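Local coordinates for protein yesU (PDB 1OQ1), which is of unknown function but adopts a galectin-like fold and belongs to the DUF1961 family of the concanavalin clan, at residues Lys169-Phe174 / Ile181-Asp186. Sequence-based numbering, arbitrary orientation.
Sequences KGYVHF and ILEWMD
Val-172 and Trp-184 form the central hydrogen-bonded pair of an antiparallel beta hairpin in a galectin-like sandwich, Val-172 N reaching Trp-184 O at 2.9 Å and Trp-184 N returning to Val-172 O at 2.8 Å. A classic beta bulge sets Ile-181 and Leu-182 opposite Phe-174, whose O takes Ile-181 N at 2.7 Å and Leu-182 N only weakly. At the other end Asp-186 N binds Gly-170 O from above the carbonyl plane. On the face carrying Tyr-171, His-173, Glu-183 and Met-185, Glu-183 OE2 lies at the edges of two rings, 3.0 Å from Tyr-171 OH and 3.5 Å from His-173 CD2; OE2 accepts a hydrogen bond from Asn-2 N, while His-173 NE2 bonds Asn-2 OD1. Bends at chi2 and chi3 (63° and 82°) fold the selenomethionine Met-185 back, setting CE 3.8 Å from Tyr-171 CB. On the other face, with Phe-174 and Leu-182, Val-172 CG2 meets the edge of the Trp-184 indole at CE3; at the bulge Phe-174 and Ile-181 lie side by side, CD2 next to CB. This apolar face lies against the second sheet, Val-172 and Trp-184 touching Leu-115 and Leu-135 of strands 112-122 and 132-138, while strand 161-168 flanks strand 171-176 within the hairpin's own sheet.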
loop_
_atom_site.group_PDB
_atom_site.type_symbol
_atom_site.label_atom_id
_atom_site.label_comp_id
_atom_site.label_asym_id
_atom_site.label_seq_id
_atom_site.Cartn_x
_atom_site.Cartn_y
_atom_site.Cartn_z
ATOM N N LYS A 169 11.627 1.628 11.469
ATOM C CA LYS A 169 12.560 2.728 11.289
ATOM C C LYS A 169 13.062 2.697 9.843
ATOM O O LYS A 169 12.252 2.728 8.918
ATOM C CB LYS A 169 13.699 2.637 12.310
ATOM C CG LYS A 169 13.204 2.881 13.739
ATOM C CD LYS A 169 14.339 3.060 14.729
ATOM C CE LYS A 169 13.804 3.365 16.124
ATOM N NZ LYS A 169 12.972 2.254 16.656
ATOM N N GLY A 170 14.369 2.620 9.626
ATOM C CA GLY A 170 14.851 2.609 8.253
ATOM C C GLY A 170 14.613 1.329 7.464
ATOM O O GLY A 170 14.728 1.318 6.234
ATOM N N TYR A 171 14.259 0.253 8.155
ATOM C CA TYR A 171 14.059 -1.045 7.504
ATOM C C TYR A 171 12.665 -1.338 6.941
ATOM O O TYR A 171 11.656 -1.123 7.611
ATOM C CB TYR A 171 14.429 -2.164 8.485
ATOM C CG TYR A 171 14.431 -3.547 7.875
ATOM C CD1 TYR A 171 15.364 -3.893 6.898
ATOM C CD2 TYR A 171 13.503 -4.509 8.270
ATOM C CE1 TYR A 171 15.374 -5.166 6.331
ATOM C CE2 TYR A 171 13.506 -5.791 7.703
ATOM C CZ TYR A 171 14.449 -6.105 6.736
ATOM O OH TYR A 171 14.481 -7.364 6.178
ATOM N N VAL A 172 12.632 -1.839 5.706
ATOM C CA VAL A 172 11.392 -2.232 5.030
ATOM C C VAL A 172 11.617 -3.594 4.369
ATOM O O VAL A 172 12.642 -3.811 3.719
ATOM C CB VAL A 172 10.986 -1.237 3.916
ATOM C CG1 VAL A 172 9.729 -1.738 3.197
ATOM C CG2 VAL A 172 10.733 0.144 4.516
ATOM N N HIS A 173 10.667 -4.508 4.543
ATOM C CA HIS A 173 10.750 -5.839 3.939
ATOM C C HIS A 173 9.361 -6.213 3.436
ATOM O O HIS A 173 8.366 -5.965 4.111
ATOM C CB HIS A 173 11.238 -6.870 4.961
ATOM C CG HIS A 173 11.429 -8.245 4.395
ATOM N ND1 HIS A 173 10.378 -9.104 4.158
ATOM C CD2 HIS A 173 12.550 -8.920 4.051
ATOM C CE1 HIS A 173 10.844 -10.252 3.698
ATOM N NE2 HIS A 173 12.159 -10.167 3.624
ATOM N N PHE A 174 9.305 -6.808 2.250
ATOM C CA PHE A 174 8.043 -7.185 1.631
ATOM C C PHE A 174 8.081 -8.625 1.130
ATOM O O PHE A 174 9.044 -9.036 0.485
ATOM C CB PHE A 174 7.773 -6.225 0.462
ATOM C CG PHE A 174 6.485 -6.475 -0.268
ATOM C CD1 PHE A 174 5.276 -6.531 0.413
ATOM C CD2 PHE A 174 6.478 -6.582 -1.657
ATOM C CE1 PHE A 174 4.073 -6.683 -0.283
ATOM C CE2 PHE A 174 5.281 -6.735 -2.362
ATOM C CZ PHE A 174 4.081 -6.784 -1.674
ATOM N N ILE A 181 10.292 -10.546 -1.417
ATOM C CA ILE A 181 10.224 -9.858 -2.703
ATOM C C ILE A 181 11.285 -8.768 -2.796
ATOM O O ILE A 181 11.999 -8.666 -3.795
ATOM C CB ILE A 181 8.820 -9.232 -2.905
ATOM C CG1 ILE A 181 7.763 -10.335 -2.891
ATOM C CG2 ILE A 181 8.763 -8.452 -4.226
ATOM C CD1 ILE A 181 7.976 -11.390 -3.967
ATOM N N LEU A 182 11.378 -7.945 -1.756
ATOM C CA LEU A 182 12.377 -6.885 -1.723
ATOM C C LEU A 182 12.594 -6.437 -0.287
ATOM O O LEU A 182 11.767 -6.709 0.583
ATOM C CB LEU A 182 11.933 -5.689 -2.586
ATOM C CG LEU A 182 10.660 -4.903 -2.238
ATOM C CD1 LEU A 182 10.893 -4.008 -1.025
ATOM C CD2 LEU A 182 10.265 -4.045 -3.429
ATOM N N GLU A 183 13.715 -5.772 -0.036
ATOM C CA GLU A 183 14.004 -5.260 1.295
ATOM C C GLU A 183 14.863 -4.009 1.143
ATOM O O GLU A 183 15.558 -3.846 0.140
ATOM C CB GLU A 183 14.696 -6.320 2.163
ATOM C CG GLU A 183 16.179 -6.511 1.954
ATOM C CD GLU A 183 16.766 -7.482 2.971
ATOM O OE1 GLU A 183 18.007 -7.573 3.073
ATOM O OE2 GLU A 183 15.983 -8.160 3.667
ATOM N N TRP A 184 14.809 -3.123 2.130
ATOM C CA TRP A 184 15.545 -1.873 2.040
ATOM C C TRP A 184 15.893 -1.311 3.404
ATOM O O TRP A 184 15.150 -1.491 4.367
ATOM C CB TRP A 184 14.688 -0.859 1.278
ATOM C CG TRP A 184 15.283 0.504 1.123
ATOM C CD1 TRP A 184 16.452 0.822 0.493
ATOM C CD2 TRP A 184 14.693 1.744 1.526
ATOM N NE1 TRP A 184 16.623 2.184 0.472
ATOM C CE2 TRP A 184 15.557 2.775 1.098
ATOM C CE3 TRP A 184 13.515 2.086 2.205
ATOM C CZ2 TRP A 184 15.280 4.128 1.322
ATOM C CZ3 TRP A 184 13.239 3.434 2.427
ATOM C CH2 TRP A 184 14.118 4.436 1.985
HETATM N N MSE A 185 17.038 -0.642 3.488
HETATM C CA MSE A 185 17.452 -0.014 4.739
HETATM C C MSE A 185 17.785 1.437 4.435
HETATM O O MSE A 185 18.825 1.735 3.843
HETATM C CB MSE A 185 18.679 -0.710 5.339
HETATM C CG MSE A 185 19.182 -0.077 6.641
HETATM SE SE MSE A 185 17.905 -0.143 8.115
HETATM C CE MSE A 185 18.235 -1.951 8.711
ATOM N N ASP A 186 16.880 2.328 4.827
ATOM C CA ASP A 186 17.037 3.764 4.628
ATOM C C ASP A 186 18.117 4.235 5.596
ATOM O O ASP A 186 17.993 4.011 6.798
ATOM C CB ASP A 186 15.715 4.470 4.950
ATOM C CG ASP A 186 15.720 5.942 4.572
ATOM O OD1 ASP A 186 16.792 6.472 4.215
ATOM O OD2 ASP A 186 14.644 6.569 4.637
#